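Local coordinates for penaeus monodon metallodensovirus major capsid protein (PDB 6WH7), which forms the sixty-subunit capsid of a shrimp densovirus, the shell that probably encloses the viral genome, at residues Asn86-Arg89 / Phe90-Tyr94; Val239-Asn243 / Asp244-Ala248; Ser335-Ser339 / Lys340-Ile344; Arg352-Ala355 / Arg356-Gly359. All coordinates share one frame; numbering follows the deposited sequence.

Contact 1. Residues Asn86-Arg89 / Phe90-Tyr94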
loop_
_atom_site.group_PDB
_atom_site.type_symbol
_atom_site.label_atom_id
_atom_site.label_comp_id
_atom_site.label_asym_id
_atom_site.label_seq_id
_atom_site.Cartn_x
_atom_site.Cartn_y
_atom_site.Cartn_z
ATOM N N ASN A 86 54.292 -10.080 79.144
ATOM C CA ASN A 86 53.036 -9.988 79.858
ATOM C C ASN A 86 53.105 -9.056 81.052
ATOM O O ASN A 86 52.125 -8.939 81.785
ATOM C CB ASN A 86 52.547 -11.376 80.279
ATOM C CG ASN A 86 53.538 -12.121 81.117
ATOM O OD1 ASN A 86 54.720 -11.805 81.131
ATOM N ND2 ASN A 86 53.058 -13.118 81.839
ATOM N N VAL A 87 54.223 -8.378 81.249
ATOM C CA VAL A 87 54.414 -7.468 82.365
ATOM C C VAL A 87 54.190 -6.048 81.867
ATOM O O VAL A 87 54.707 -5.668 80.812
ATOM C CB VAL A 87 55.819 -7.632 82.963
ATOM C CG1 VAL A 87 56.014 -6.715 84.139
ATOM C CG2 VAL A 87 56.050 -9.066 83.343
ATOM N N MET A 88 53.405 -5.270 82.613
ATOM C CA MET A 88 53.204 -3.867 82.263
ATOM C C MET A 88 54.522 -3.114 82.231
ATOM O O MET A 88 54.753 -2.286 81.347
ATOM C CB MET A 88 52.247 -3.207 83.252
ATOM C CG MET A 88 50.808 -3.621 83.133
ATOM S SD MET A 88 50.054 -3.078 81.604
ATOM C CE MET A 88 50.044 -1.314 81.870
ATOM N N ARG A 89 55.401 -3.397 83.187
ATOM C CA ARG A 89 56.676 -2.704 83.291
ATOM C C ARG A 89 57.536 -2.883 82.054
ATOM O O ARG A 89 58.435 -2.076 81.807
ATOM C CB ARG A 89 57.404 -3.220 84.520
ATOM C CG ARG A 89 58.656 -2.503 84.851
ATOM C CD ARG A 89 59.286 -3.146 86.032
ATOM N NE ARG A 89 58.457 -3.029 87.222
ATOM C CZ ARG A 89 58.523 -2.008 88.063
ATOM N NH1 ARG A 89 59.391 -1.034 87.846
ATOM N NH2 ARG A 89 57.738 -1.967 89.124
ATOM N N PHE A 90 57.266 -3.916 81.265
ATOM C CA PHE A 90 58.055 -4.196 80.077
ATOM C C PHE A 90 57.845 -3.134 79.010
ATOM O O PHE A 90 58.796 -2.711 78.349
ATOM C CB PHE A 90 57.675 -5.587 79.575
ATOM C CG PHE A 90 58.382 -6.025 78.332
ATOM C CD1 PHE A 90 59.694 -6.439 78.377
ATOM C CD2 PHE A 90 57.706 -6.110 77.137
ATOM C CE1 PHE A 90 60.326 -6.869 77.246
ATOM C CE2 PHE A 90 58.333 -6.544 76.010
ATOM C CZ PHE A 90 59.644 -6.923 76.063
ATOM N N TYR A 91 56.602 -2.712 78.811
ATOM C CA TYR A 91 56.252 -1.805 77.729
ATOM C C TYR A 91 56.430 -0.332 78.065
ATOM O O TYR A 91 56.951 0.434 77.252
ATOM C CB TYR A 91 54.815 -2.071 77.320
ATOM C CG TYR A 91 54.628 -3.455 76.810
ATOM C CD1 TYR A 91 54.817 -3.747 75.479
ATOM C CD2 TYR A 91 54.289 -4.483 77.665
ATOM C CE1 TYR A 91 54.653 -5.011 75.010
ATOM C CE2 TYR A 91 54.124 -5.747 77.203
ATOM C CZ TYR A 91 54.304 -6.008 75.872
ATOM O OH TYR A 91 54.140 -7.279 75.392
ATOM N N CYS A 92 55.964 0.089 79.230
ATOM C CA CYS A 92 55.889 1.500 79.573
ATOM C C CYS A 92 57.037 1.972 80.446
ATOM O O CYS A 92 57.038 3.125 80.877
ATOM C CB CYS A 92 54.542 1.806 80.227
ATOM S SG CYS A 92 54.028 0.637 81.450
ATOM N N GLU A 93 58.006 1.115 80.715
ATOM C CA GLU A 93 59.130 1.451 81.566
ATOM C C GLU A 93 60.386 0.884 80.937
ATOM O O GLU A 93 60.408 -0.284 80.544
ATOM C CB GLU A 93 58.897 0.901 82.968
ATOM C CG GLU A 93 60.000 1.095 83.931
ATOM C CD GLU A 93 59.557 0.774 85.327
ATOM O OE1 GLU A 93 58.356 0.493 85.499
ATOM O OE2 GLU A 93 60.397 0.783 86.249
ATOM N N TYR A 94 61.422 1.703 80.821
ATOM C CA TYR A 94 62.564 1.363 79.984
ATOM C C TYR A 94 63.670 0.874 80.902
ATOM O O TYR A 94 64.418 1.670 81.466
ATOM C CB TYR A 94 62.984 2.590 79.184
ATOM C CG TYR A 94 64.036 2.376 78.130
ATOM C CD1 TYR A 94 63.713 1.774 76.929
ATOM C CD2 TYR A 94 65.330 2.829 78.305
ATOM C CE1 TYR A 94 64.648 1.594 75.953
ATOM C CE2 TYR A 94 66.276 2.652 77.328
ATOM C CZ TYR A 94 65.926 2.033 76.154
ATOM O OH TYR A 94 66.857 1.847 75.166
#

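Contact 2. Residues Val239-Asn243 / Asp244-Ala248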
loop_
_atom_site.group_PDB
_atom_site.type_symbol
_atom_site.label_atom_id
_atom_site.label_comp_id
_atom_site.label_asym_id
_atom_site.label_seq_id
_atom_site.Cartn_x
_atom_site.Cartn_y
_atom_site.Cartn_z
ATOM N N VAL A 239 50.184 -7.321 82.657
ATOM C CA VAL A 239 49.172 -6.573 81.925
ATOM C C VAL A 239 47.880 -7.276 82.313
ATOM O O VAL A 239 47.911 -8.480 82.601
ATOM C CB VAL A 239 49.375 -6.579 80.402
ATOM C CG1 VAL A 239 50.848 -6.530 80.016
ATOM C CG2 VAL A 239 48.573 -7.656 79.743
ATOM N N PRO A 240 46.751 -6.585 82.379
ATOM C CA PRO A 240 45.521 -7.232 82.840
ATOM C C PRO A 240 45.200 -8.485 82.037
ATOM O O PRO A 240 45.134 -8.461 80.810
ATOM C CB PRO A 240 44.473 -6.143 82.639
ATOM C CG PRO A 240 45.241 -4.891 82.782
ATOM C CD PRO A 240 46.576 -5.139 82.196
ATOM N N GLN A 241 44.993 -9.591 82.750
ATOM C CA GLN A 241 44.753 -10.886 82.133
ATOM C C GLN A 241 43.832 -11.695 83.020
ATOM O O GLN A 241 43.949 -11.651 84.241
ATOM C CB GLN A 241 46.043 -11.678 81.937
ATOM C CG GLN A 241 47.012 -11.082 80.975
ATOM C CD GLN A 241 48.301 -11.828 80.959
ATOM O OE1 GLN A 241 48.611 -12.561 81.879
ATOM N NE2 GLN A 241 49.082 -11.619 79.933
ATOM N N ASN A 242 42.946 -12.454 82.400
ATOM C CA ASN A 242 42.089 -13.405 83.091
ATOM C C ASN A 242 42.615 -14.795 82.767
ATOM O O ASN A 242 42.490 -15.256 81.633
ATOM C CB ASN A 242 40.641 -13.230 82.654
ATOM C CG ASN A 242 40.024 -11.962 83.192
ATOM O OD1 ASN A 242 40.394 -11.482 84.253
ATOM N ND2 ASN A 242 39.098 -11.397 82.442
ATOM N N ASN A 243 43.198 -15.460 83.758
ATOM C CA ASN A 243 43.987 -16.660 83.530
ATOM C C ASN A 243 43.714 -17.673 84.624
ATOM O O ASN A 243 42.976 -17.416 85.573
ATOM C CB ASN A 243 45.487 -16.362 83.540
ATOM C CG ASN A 243 45.913 -15.528 82.394
ATOM O OD1 ASN A 243 45.243 -15.474 81.376
ATOM N ND2 ASN A 243 47.046 -14.875 82.535
ATOM N N ASP A 244 44.359 -18.829 84.496
ATOM C CA ASP A 244 44.540 -19.704 85.641
ATOM C C ASP A 244 45.443 -19.072 86.685
ATOM O O ASP A 244 45.329 -19.381 87.873
ATOM C CB ASP A 244 45.141 -21.030 85.190
ATOM C CG ASP A 244 46.412 -20.841 84.392
ATOM O OD1 ASP A 244 46.653 -19.717 83.918
ATOM O OD2 ASP A 244 47.202 -21.795 84.283
ATOM N N SER A 245 46.391 -18.251 86.249
ATOM C CA SER A 245 47.338 -17.633 87.160
ATOM C C SER A 245 46.787 -16.366 87.789
ATOM O O SER A 245 47.114 -16.051 88.937
ATOM C CB SER A 245 48.638 -17.320 86.421
ATOM O OG SER A 245 49.238 -18.496 85.919
ATOM N N MET A 246 45.963 -15.623 87.062
ATOM C CA MET A 246 45.756 -14.234 87.420
ATOM C C MET A 246 44.416 -13.729 86.917
ATOM O O MET A 246 43.826 -14.284 85.993
ATOM C CB MET A 246 46.897 -13.390 86.868
ATOM C CG MET A 246 46.979 -13.355 85.371
ATOM S SD MET A 246 48.545 -12.669 84.825
ATOM C CE MET A 246 49.580 -14.117 84.787
ATOM N N ASN A 247 43.939 -12.662 87.550
ATOM C CA ASN A 247 42.737 -11.973 87.115
ATOM C C ASN A 247 43.026 -10.487 86.950
ATOM O O ASN A 247 43.942 -9.937 87.559
ATOM C CB ASN A 247 41.553 -12.222 88.070
ATOM C CG ASN A 247 41.862 -11.889 89.503
ATOM O OD1 ASN A 247 42.658 -11.005 89.798
ATOM N ND2 ASN A 247 41.218 -12.596 90.412
ATOM N N ALA A 248 42.226 -9.848 86.098
ATOM C CA ALA A 248 42.528 -8.499 85.639
ATOM C C ALA A 248 42.201 -7.429 86.669
ATOM O O ALA A 248 42.893 -6.409 86.724
ATOM C CB ALA A 248 41.778 -8.214 84.341
#

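Contact 3. Residues Ser335-Ser339 / Lys340-Ile344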
loop_
_atom_site.group_PDB
_atom_site.type_symbol
_atom_site.label_atom_id
_atom_site.label_comp_id
_atom_site.label_asym_id
_atom_site.label_seq_id
_atom_site.Cartn_x
_atom_site.Cartn_y
_atom_site.Cartn_z
ATOM N N SER A 335 55.779 -11.604 90.683
ATOM C CA SER A 335 56.357 -11.867 91.990
ATOM C C SER A 335 57.731 -11.219 92.046
ATOM O O SER A 335 58.634 -11.597 91.297
ATOM C CB SER A 335 56.442 -13.367 92.241
ATOM O OG SER A 335 57.011 -13.636 93.506
ATOM N N ILE A 336 57.888 -10.250 92.941
ATOM C CA ILE A 336 59.108 -9.469 93.071
ATOM C C ILE A 336 59.537 -9.514 94.525
ATOM O O ILE A 336 58.740 -9.210 95.418
ATOM C CB ILE A 336 58.913 -8.003 92.646
ATOM C CG1 ILE A 336 58.396 -7.895 91.223
ATOM C CG2 ILE A 336 60.216 -7.254 92.741
ATOM C CD1 ILE A 336 59.330 -8.401 90.240
ATOM N N THR A 337 60.782 -9.889 94.764
ATOM C CA THR A 337 61.428 -9.615 96.033
ATOM C C THR A 337 62.693 -8.830 95.736
ATOM O O THR A 337 63.419 -9.141 94.788
ATOM C CB THR A 337 61.733 -10.891 96.831
ATOM O OG1 THR A 337 62.169 -10.530 98.146
ATOM C CG2 THR A 337 62.814 -11.719 96.172
ATOM N N GLU A 338 62.924 -7.785 96.522
ATOM C CA GLU A 338 63.965 -6.805 96.226
ATOM C C GLU A 338 63.664 -6.273 94.827
ATOM O O GLU A 338 62.505 -5.931 94.548
ATOM C CB GLU A 338 65.331 -7.438 96.417
ATOM C CG GLU A 338 65.592 -7.861 97.845
ATOM C CD GLU A 338 65.487 -6.702 98.809
ATOM O OE1 GLU A 338 65.959 -5.598 98.464
ATOM O OE2 GLU A 338 64.924 -6.889 99.907
ATOM N N SER A 339 64.645 -6.175 93.939
ATOM C CA SER A 339 64.434 -5.779 92.555
ATOM C C SER A 339 64.308 -6.970 91.617
ATOM O O SER A 339 64.316 -6.788 90.400
ATOM C CB SER A 339 65.574 -4.870 92.096
ATOM O OG SER A 339 65.460 -4.549 90.721
ATOM N N LYS A 340 64.247 -8.182 92.148
ATOM C CA LYS A 340 64.463 -9.391 91.370
ATOM C C LYS A 340 63.154 -10.144 91.192
ATOM O O LYS A 340 62.419 -10.356 92.158
ATOM C CB LYS A 340 65.511 -10.254 92.065
ATOM C CG LYS A 340 66.847 -9.546 92.131
ATOM C CD LYS A 340 67.878 -10.288 92.940
ATOM C CE LYS A 340 69.229 -9.604 92.830
ATOM N NZ LYS A 340 69.253 -8.317 93.577
ATOM N N ILE A 341 62.869 -10.541 89.956
ATOM C CA ILE A 341 61.648 -11.271 89.638
ATOM C C ILE A 341 61.806 -12.713 90.099
ATOM O O ILE A 341 62.760 -13.396 89.718
ATOM C CB ILE A 341 61.341 -11.210 88.137
ATOM C CG1 ILE A 341 61.129 -9.772 87.688
ATOM C CG2 ILE A 341 60.112 -12.015 87.827
ATOM C CD1 ILE A 341 61.011 -9.617 86.213
ATOM N N ASN A 342 60.868 -13.179 90.918
ATOM C CA ASN A 342 60.945 -14.534 91.450
ATOM C C ASN A 342 60.539 -15.559 90.407
ATOM O O ASN A 342 61.205 -16.583 90.235
ATOM C CB ASN A 342 60.060 -14.652 92.683
ATOM C CG ASN A 342 60.595 -13.871 93.840
ATOM O OD1 ASN A 342 61.792 -13.620 93.920
ATOM N ND2 ASN A 342 59.715 -13.461 94.737
ATOM N N ASN A 343 59.440 -15.302 89.715
ATOM C CA ASN A 343 58.969 -16.176 88.658
ATOM C C ASN A 343 58.067 -15.360 87.753
ATOM O O ASN A 343 57.598 -14.285 88.127
ATOM C CB ASN A 343 58.256 -17.408 89.227
ATOM C CG ASN A 343 57.072 -17.058 90.103
ATOM O OD1 ASN A 343 56.289 -16.166 89.797
ATOM N ND2 ASN A 343 56.965 -17.737 91.232
ATOM N N ILE A 344 57.843 -15.873 86.551
ATOM C CA ILE A 344 56.929 -15.256 85.606
ATOM C C ILE A 344 55.848 -16.267 85.272
ATOM O O ILE A 344 56.145 -17.385 84.841
ATOM C CB ILE A 344 57.643 -14.765 84.339
ATOM C CG1 ILE A 344 58.568 -13.601 84.675
ATOM C CG2 ILE A 344 56.641 -14.318 83.315
ATOM C CD1 ILE A 344 59.448 -13.179 83.537
#

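Contact 4. Residues Arg352-Ala355 / Arg356-Gly359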
loop_
_atom_site.group_PDB
_atom_site.type_symbol
_atom_site.label_atom_id
_atom_site.label_comp_id
_atom_site.label_asym_id
_atom_site.label_seq_id
_atom_site.Cartn_x
_atom_site.Cartn_y
_atom_site.Cartn_z
ATOM N N ARG A 352 41.529 -24.561 74.266
ATOM C CA ARG A 352 40.569 -25.594 74.616
ATOM C C ARG A 352 39.504 -25.116 75.587
ATOM O O ARG A 352 38.577 -25.871 75.883
ATOM C CB ARG A 352 41.290 -26.814 75.178
ATOM C CG ARG A 352 42.014 -27.586 74.109
ATOM C CD ARG A 352 42.800 -28.732 74.662
ATOM N NE ARG A 352 43.878 -28.286 75.526
ATOM C CZ ARG A 352 44.756 -29.102 76.086
ATOM N NH1 ARG A 352 44.687 -30.399 75.857
ATOM N NH2 ARG A 352 45.707 -28.618 76.862
ATOM N N VAL A 353 39.609 -23.887 76.084
ATOM C CA VAL A 353 38.472 -23.246 76.724
ATOM C C VAL A 353 37.390 -23.010 75.684
ATOM O O VAL A 353 37.679 -22.758 74.509
ATOM C CB VAL A 353 38.912 -21.942 77.407
ATOM C CG1 VAL A 353 37.728 -21.090 77.763
ATOM C CG2 VAL A 353 39.659 -22.268 78.662
ATOM N N ASP A 354 36.135 -23.133 76.103
ATOM C CA ASP A 354 35.009 -22.892 75.217
ATOM C C ASP A 354 35.130 -21.525 74.563
ATOM O O ASP A 354 35.447 -20.532 75.219
ATOM C CB ASP A 354 33.707 -22.985 76.008
ATOM C CG ASP A 354 32.485 -22.924 75.134
ATOM O OD1 ASP A 354 32.622 -22.908 73.896
ATOM O OD2 ASP A 354 31.374 -22.889 75.686
ATOM N N ALA A 355 34.882 -21.480 73.255
ATOM C CA ALA A 355 34.976 -20.221 72.530
ATOM C C ALA A 355 34.005 -19.188 73.073
ATOM O O ALA A 355 34.252 -17.985 72.958
ATOM C CB ALA A 355 34.723 -20.450 71.045
ATOM N N ARG A 356 32.896 -19.634 73.661
ATOM C CA ARG A 356 31.945 -18.716 74.265
ATOM C C ARG A 356 32.477 -18.116 75.552
ATOM O O ARG A 356 32.004 -17.059 75.973
ATOM C CB ARG A 356 30.632 -19.437 74.533
ATOM C CG ARG A 356 29.936 -19.919 73.287
ATOM C CD ARG A 356 28.531 -20.356 73.599
ATOM N NE ARG A 356 28.504 -21.453 74.556
ATOM C CZ ARG A 356 28.563 -22.733 74.225
ATOM N NH1 ARG A 356 28.644 -23.080 72.955
ATOM N NH2 ARG A 356 28.535 -23.664 75.160
ATOM N N ASN A 357 33.440 -18.771 76.187
ATOM C CA ASN A 357 34.111 -18.245 77.361
ATOM C C ASN A 357 35.331 -17.425 77.014
ATOM O O ASN A 357 36.091 -17.085 77.910
ATOM C CB ASN A 357 34.522 -19.370 78.307
ATOM C CG ASN A 357 33.352 -20.030 78.955
ATOM O OD1 ASN A 357 33.280 -21.248 79.039
ATOM N ND2 ASN A 357 32.411 -19.228 79.411
ATOM N N LYS A 358 35.572 -17.165 75.739
ATOM C CA LYS A 358 36.657 -16.311 75.290
ATOM C C LYS A 358 36.055 -15.202 74.446
ATOM O O LYS A 358 35.132 -15.443 73.665
ATOM C CB LYS A 358 37.681 -17.093 74.467
ATOM C CG LYS A 358 38.373 -18.206 75.221
ATOM C CD LYS A 358 39.462 -18.846 74.392
ATOM C CE LYS A 358 38.973 -19.591 73.182
ATOM N NZ LYS A 358 38.272 -20.832 73.528
ATOM N N GLY A 359 36.546 -13.992 74.609
ATOM C CA GLY A 359 36.014 -12.894 73.840
ATOM C C GLY A 359 36.078 -11.606 74.629
ATOM O O GLY A 359 36.787 -11.507 75.623
#

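Contact 1. Residues Asn86-Arg89 / Phe90-Tyr94
Arg89 and Glu93 pair their charges across one short turn of chain. NH1 of Arg89 lies 2.6 Å from OE2 of Glu93, in a salt bridge made at the edge of the guanidinium, near its plane. The two side chains run side by side and point the same way, while the guanidinium and carboxylate planes are turned 59° apart. Both chains leave with CG anti to the backbone N, and Arg89 then bends at chi3 (-64°), which brings NH1 round to the carboxylate. The other oxygen of Glu93, OE1, is hydrogen-bonded to Tyr234 OH, so the carboxylate has a second anchor.

Backbone bonds hold the turn beneath this pair. Phe90 N donates to Val87 O at 3.1 Å, and Tyr91 N to Met88 O at 3.2 Å. A longer, weak bond runs from Cys92 N to Met88 O at 3.4 Å. Glu93 N to Arg89 O is likewise weak.

Apolar contacts fill the rest. CB of Val87 faces CB of Phe90 at 4.4 Å, and CE of Met88 approaches SG of Cys92 at 4.5 Å. CD2 of Phe90 sits over one face of the Tyr91 ring, 3.5 Å above its plane. Met88, Phe90 and Tyr91 also pack on strand 287-302, and the hydroxyl of Tyr91 bonds to Trp85 O.

The mix of i to i+3 and weak i to i+4 bonds is that of a short, loosely wound helix with an i to i+4 salt bridge. It packs its buried side chains on the large antiparallel sheet of the jelly-roll, beside strands 118-135 and 287-302.

Contact 2. Residues Val239-Asn243 / Asp244-Ala248
Asn243 and Met246 close a tight turn: Asn243 N donates to Met246 O at 2.6 Å. The CA of Asn242 also comes up to this oxygen, at 3.5 Å from Met246 O.

A second bond ties the open end. Ala248 N donates to Asn242 OD1 at 3.1 Å, tilted 24° from the plane of that carbonyl. The amide is used at both ends, since Asn242 ND2 donates to Met362 O and, weakly, to Val263 O.

At the tip, Asp244 OD1 receives a weak bond from Ser245 N at 2.8 Å, and Asp244 OD2 is satisfied by Gln165 NE2. The side chain of Asn243 runs alongside that of Met246, with ND2 of Asn243 3.2 Å from CG of Met246. Across the two arms, CB of Pro240 meets CB of Ala248 at 3.8 Å.

Asn242, Asp244 and Asn247 pack against a neighbouring subunit. Asn243 also forms backbone hydrogen bonds to that subunit. The loop has no regular strands of its own and lies between strands 229-230 and 257-262. Val239 and Pro240 rest on Met88 of helix 88-92, and Ser245 and Met246 touch Gln345 of strand 340-345.

Contact 3. Residues Ser335-Ser339 / Lys340-Ile344
Thr337 and Lys340 face each other at the closed end of a beta hairpin, joined by a two-residue type II' turn through Glu338 and Ser339. Lys340 N donates to Thr337 O at 2.9 Å, and Thr337 N returns a bond to Lys340 O at 3.1 Å. This is an antiparallel hydrogen-bonded pair. Glu338 takes a positive phi (56°), as the first corner of such a turn requires.

The next pair, Ile336 and Ile341, is non-hydrogen-bonded. Their side chains share one face of the sheet and meet obliquely, with CD1 of Ile336 3.4 Å from CG1 of Ile341. Ile341 continues to Met183 and Tyr188, and Ile336 touches Asn236. Further from the turn, Asn342 N donates to Ser335 O at 2.8 Å.

Strand 340-345 is the middle strand of a three-stranded antiparallel sheet. Its other edge bonds to strand 169-179, with Ile341 to Trp178 and Ile344 to Val170 through the backbone. Lys340 packs on Val177 there.

The side chain of Asn342 reaches back over the hairpin. It crosses Thr337 at about a right angle, and its ND2 donates to Ser335 OG at 3.0 Å, 17° out of the amide plane.

Contact 4. Residues Arg352-Ala355 / Arg356-Gly359
A single turn of 3-10 helix breaks the loop between strands 340-345 and 363-368, and the contact is that turn with the residues that lead into it. Two i to i+3 backbone bonds define it. Asn357 N donates to Asp354 O at 2.8 Å, and Lys358 N donates to Ala355 O at 3.2 Å.

Asp354 opens the turn. Its CG is anti to the backbone N (chi1 -173°), which swings the carboxylate over the start of the 3-10 segment. OD1 of Asp354 takes a weak but straight bond from Arg356 N at 3.3 Å, which makes a weak Asx turn. OD2 of Asp354 lies over one face of the Arg356 guanidinium, 3.0 Å from NH2, with the two planes 86° apart. No N-H points at this oxygen, so the pairing is one of charge alone. NH2 of Arg356 also makes a salt bridge with Asp225 of a neighbouring subunit.

Val353 packs under the turn. Its CG1 meets CB of Asn357 at 3.7 Å and CG of Lys358 at 3.9 Å. The position of the amino end of Lys358 is doubtful.

Arg352, just before the turn, forms a salt bridge with Glu305 of the same neighbouring subunit and gives its backbone O to Arg302 there. Asn357 packs on Lys361 of that subunit. The arrangement is that of an Asx turn leading into one turn of 3-10 helix, set at a subunit interface of the capsid.

Followed from the N terminus, the four contacts come in series; none nests in or crosses another. Contact 1 closes the helical turn after strand 79-83. Contact 2 closes a loop much later, before strand 257-262, yet it returns to contact 1: Asn86 O and Val239 N are 2.7 Å apart, a probable hydrogen bond. Contact 3 closes the hairpin of strands 335-337 and 340-345, and Ile344 packs on Asn86 of contact 1. Contact 1 therefore joins the loop to the hairpin beside the jelly-roll sheet. Contact 4, the last of the four, closes a 3-10 turn before strand 363-368, about 15 Å from contact 2 between centres. Contacts 2 and 4 both meet the same neighbouring subunit.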